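Local coordinates for protein aspergillopepsin-2 heavy chain (Aspergillus niger var. macrosporus, PDB 1Y43) that forms the larger part of an acid endopeptidase of the peptidase G1 family, which hydrolyses peptide bonds in proteins, at residues Ala105-Glu110 against Thr130-Thr135. Numbering follows the deposited sequence.
Sequences AEWIVE and TNAEAT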
ATOM      1  N   ALA B 105      10.454  -1.493  -3.838  1.00  3.95           N
ATOM      2  CA  ALA B 105       9.428  -2.463  -3.437  1.00  3.39           C
ATOM      3  C   ALA B 105       9.002  -1.884  -2.093  1.00  3.81           C
ATOM      4  O   ALA B 105       9.853  -1.588  -1.258  1.00  4.92           O
ATOM      5  CB  ALA B 105      10.024  -3.866  -3.249  1.00  3.87           C
ATOM      6  N   GLU B 106       7.706  -1.712  -1.865  1.00  2.89           N
ATOM      7  CA  GLU B 106       7.266  -1.090  -0.611  1.00  3.04           C
ATOM      8  C   GLU B 106       5.950  -1.585  -0.033  1.00  2.00           C
ATOM      9  O   GLU B 106       5.132  -2.162  -0.745  1.00  3.22           O
ATOM     10  CB  GLU B 106       7.213   0.441  -0.795  1.00  4.16           C
ATOM     11  CG  GLU B 106       6.207   0.938  -1.840  1.00  5.23           C
ATOM     12  CD  GLU B 106       6.800   1.192  -3.229  1.00  5.91           C
ATOM     13  OE1 GLU B 106       8.033   1.220  -3.392  1.00  6.77           O
ATOM     14  OE2 GLU B 106       6.003   1.345  -4.176  1.00  6.36           O
ATOM     15  N   TRP B 107       5.804  -1.372   1.284  1.00  2.62           N
ATOM     16  CA  TRP B 107       4.630  -1.720   2.088  1.00  2.46           C
ATOM     17  C   TRP B 107       4.307  -0.374   2.726  1.00  3.36           C
ATOM     18  O   TRP B 107       5.049   0.100   3.596  1.00  3.64           O
ATOM     19  CB  TRP B 107       5.005  -2.758   3.152  1.00  3.68           C
ATOM     20  CG  TRP B 107       5.506  -4.050   2.560  1.00  4.39           C
ATOM     21  CD1 TRP B 107       4.758  -5.142   2.227  1.00  3.77           C
ATOM     22  CD2 TRP B 107       6.865  -4.355   2.199  1.00  4.56           C
ATOM     23  NE1 TRP B 107       5.579  -6.108   1.673  1.00  4.72           N
ATOM     24  CE2 TRP B 107       6.860  -5.659   1.648  1.00  5.40           C
ATOM     25  CE3 TRP B 107       8.074  -3.651   2.292  1.00  6.11           C
ATOM     26  CZ2 TRP B 107       8.040  -6.272   1.180  1.00  5.49           C
ATOM     27  CZ3 TRP B 107       9.240  -4.264   1.825  1.00  6.86           C
ATOM     28  CH2 TRP B 107       9.209  -5.562   1.276  1.00  5.46           C
ATOM     29  N   ILE B 108       3.186   0.225   2.322  1.00  3.59           N
ATOM     30  CA  ILE B 108       2.860   1.585   2.746  1.00  3.79           C
ATOM     31  C   ILE B 108       1.443   1.857   3.257  1.00  4.16           C
ATOM     32  O   ILE B 108       0.490   1.216   2.831  1.00  3.87           O
ATOM     33  CB  ILE B 108       3.068   2.536   1.502  1.00  4.62           C
ATOM     34  CG1 ILE B 108       4.513   2.459   0.977  1.00  5.21           C
ATOM     35  CG2 ILE B 108       2.669   3.978   1.809  1.00  4.75           C
ATOM     36  CD1 ILE B 108       5.562   3.069   1.903  1.00  5.12           C
ATOM     37  N   VAL B 109       1.360   2.762   4.242  1.00  3.79           N
ATOM     38  CA  VAL B 109       0.094   3.275   4.751  1.00  3.72           C
ATOM     39  C   VAL B 109       0.197   4.749   4.306  1.00  4.27           C
ATOM     40  O   VAL B 109       1.149   5.463   4.649  1.00  3.71           O
ATOM     41  CB  VAL B 109      -0.056   3.152   6.282  1.00  4.18           C
ATOM     42  CG1 VAL B 109      -1.300   3.894   6.737  1.00  5.98           C
ATOM     43  CG2 VAL B 109      -0.177   1.685   6.680  1.00  4.47           C
ATOM     44  N   GLU B 110      -0.769   5.191   3.519  1.00  4.37           N
ATOM     45  CA  GLU B 110      -0.725   6.529   2.954  1.00  4.63           C
ATOM     46  C   GLU B 110      -1.887   7.455   3.262  1.00  5.05           C
ATOM     47  O   GLU B 110      -3.022   7.014   3.479  1.00  5.55           O
ATOM     48  CB  GLU B 110      -0.603   6.398   1.431  1.00  5.41           C
ATOM     49  CG  GLU B 110      -0.697   7.709   0.660  1.00  7.30           C
ATOM     50  CD  GLU B 110      -0.559   7.546  -0.850  1.00  9.72           C
ATOM     51  OE1 GLU B 110      -0.300   6.431  -1.340  1.00 10.83           O
ATOM     52  OE2 GLU B 110      -0.706   8.556  -1.554  1.00 11.73           O
ATOM     53  N   THR B 130       2.318  -8.700   7.494  1.00  5.42           N
ATOM     54  CA  THR B 130       3.092  -9.885   7.825  1.00  6.22           C
ATOM     55  C   THR B 130       3.377 -10.570   6.500  1.00  6.05           C
ATOM     56  O   THR B 130       2.773 -10.243   5.473  1.00  5.80           O
ATOM     57  CB  THR B 130       2.333 -10.848   8.746  1.00  6.93           C
ATOM     58  OG1 THR B 130       1.090 -11.229   8.139  1.00  8.10           O
ATOM     59  CG2 THR B 130       2.083 -10.192  10.105  1.00  8.18           C
ATOM     60  N   ASN B 131       4.292 -11.535   6.527  1.00  6.92           N
ATOM     61  CA  ASN B 131       4.689 -12.255   5.318  1.00  7.80           C
ATOM     62  C   ASN B 131       5.037 -11.205   4.244  1.00  7.13           C
ATOM     63  O   ASN B 131       4.627 -11.308   3.079  1.00  8.10           O
ATOM     64  CB  ASN B 131       3.565 -13.194   4.861  1.00 10.42           C
ATOM     65  CG  ASN B 131       3.316 -14.331   5.843  1.00 13.95           C
ATOM     66  OD1 ASN B 131       4.223 -15.085   6.185  1.00 17.31           O
ATOM     67  ND2 ASN B 131       2.091 -14.445   6.317  1.00 16.10           N
ATOM     68  N   ALA B 132       5.743 -10.167   4.684  1.00  5.82           N
ATOM     69  CA  ALA B 132       6.173  -9.057   3.838  1.00  6.42           C
ATOM     70  C   ALA B 132       7.409  -9.492   3.072  1.00  6.34           C
ATOM     71  O   ALA B 132       8.508  -9.539   3.633  1.00  6.97           O
ATOM     72  CB  ALA B 132       6.472  -7.847   4.699  1.00  5.80           C
ATOM     73  N   GLU B 133       7.222  -9.802   1.794  1.00  6.35           N
ATOM     74  CA  GLU B 133       8.302 -10.296   0.951  1.00  7.00           C
ATOM     75  C   GLU B 133       8.319  -9.667  -0.432  1.00  6.55           C
ATOM     76  O   GLU B 133       7.262  -9.416  -1.023  1.00  6.45           O
ATOM     77  CB  GLU B 133       8.153 -11.820   0.782  1.00 10.32           C
ATOM     78  CG  GLU B 133       8.231 -12.605   2.093  1.00 15.67           C
ATOM     79  CD  GLU B 133       7.995 -14.098   1.932  1.00 20.46           C
ATOM     80  OE1 GLU B 133       7.830 -14.576   0.790  1.00 22.87           O
ATOM     81  OE2 GLU B 133       7.990 -14.814   2.961  1.00 24.46           O
ATOM     82  N   ALA B 134       9.526  -9.415  -0.933  1.00  6.59           N
ATOM     83  CA  ALA B 134       9.734  -8.868  -2.276  1.00  6.09           C
ATOM     84  C   ALA B 134      10.623  -9.864  -3.021  1.00  7.21           C
ATOM     85  O   ALA B 134      11.483 -10.499  -2.408  1.00  8.99           O
ATOM     86  CB  ALA B 134      10.424  -7.503  -2.197  1.00  6.45           C
ATOM     87  N   THR B 135      10.422 -10.013  -4.324  1.00  6.53           N
ATOM     88  CA  THR B 135      11.225 -10.937  -5.114  1.00  7.38           C
ATOM     89  C   THR B 135      12.056 -10.138  -6.097  1.00  7.76           C
ATOM     90  O   THR B 135      11.528  -9.317  -6.841  1.00  7.81           O
ATOM     91  CB  THR B 135      10.338 -11.940  -5.859  1.00  7.81           C
ATOM     92  OG1 THR B 135       9.510 -12.612  -4.907  1.00  9.58           O
ATOM     93  CG2 THR B 135      11.184 -12.977  -6.590  1.00  8.69           C
TER
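A105 and W107 face A132 and A134 across the interior of a beta-sandwich, where strand 104-114 of one sheet lies over strand 126-136 of the other. The two short strands run nearly antiparallel, at 158°, with axes 8.0 Å apart, and what joins them is apolar contact made mostly by the indole. W107 CB points toward the second strand, and chi1 (-62°) puts CG anti to the carbonyl carbon and beside the backbone N. The indole reaches the backbone and methyls of A132 to A134. A132 CB sits over one ring face, off centre toward the pyrrole rim, 3.6 Å from W107 NE1. The same methyl makes a CH-pi contact with the five-membered ring, 3.9 Å from its centroid and 23° off the normal. The benzo side meets the next stretch of backbone. W107 CZ2 lies 3.8 Å from E133 C, which is at the ring edge and in its plane, while CH2 reaches A134 CB at 4.2 Å. With only methyls on A132 and A134, the indole comes close to the main chain there. One step along, A105 CB and A134 CB touch at 3.8 Å, methyl against methyl.

This two-sheet build is that of the G1 peptidases, and here a second protein chain takes part in it: a strand of that chain pairs antiparallel with residues of both segments, so the sheet runs on across the interface. The indole's polar edge is tied to that chain too, since W107 NE1 hydrogen-bonds to its backbone, which satisfies the N-H in a buried setting and would help hold the ring's orientation. At N131 the chain turns a corner just before A132; beyond it, backbone bonds link A132 to D166 and A134 to V141 of strand 139-141.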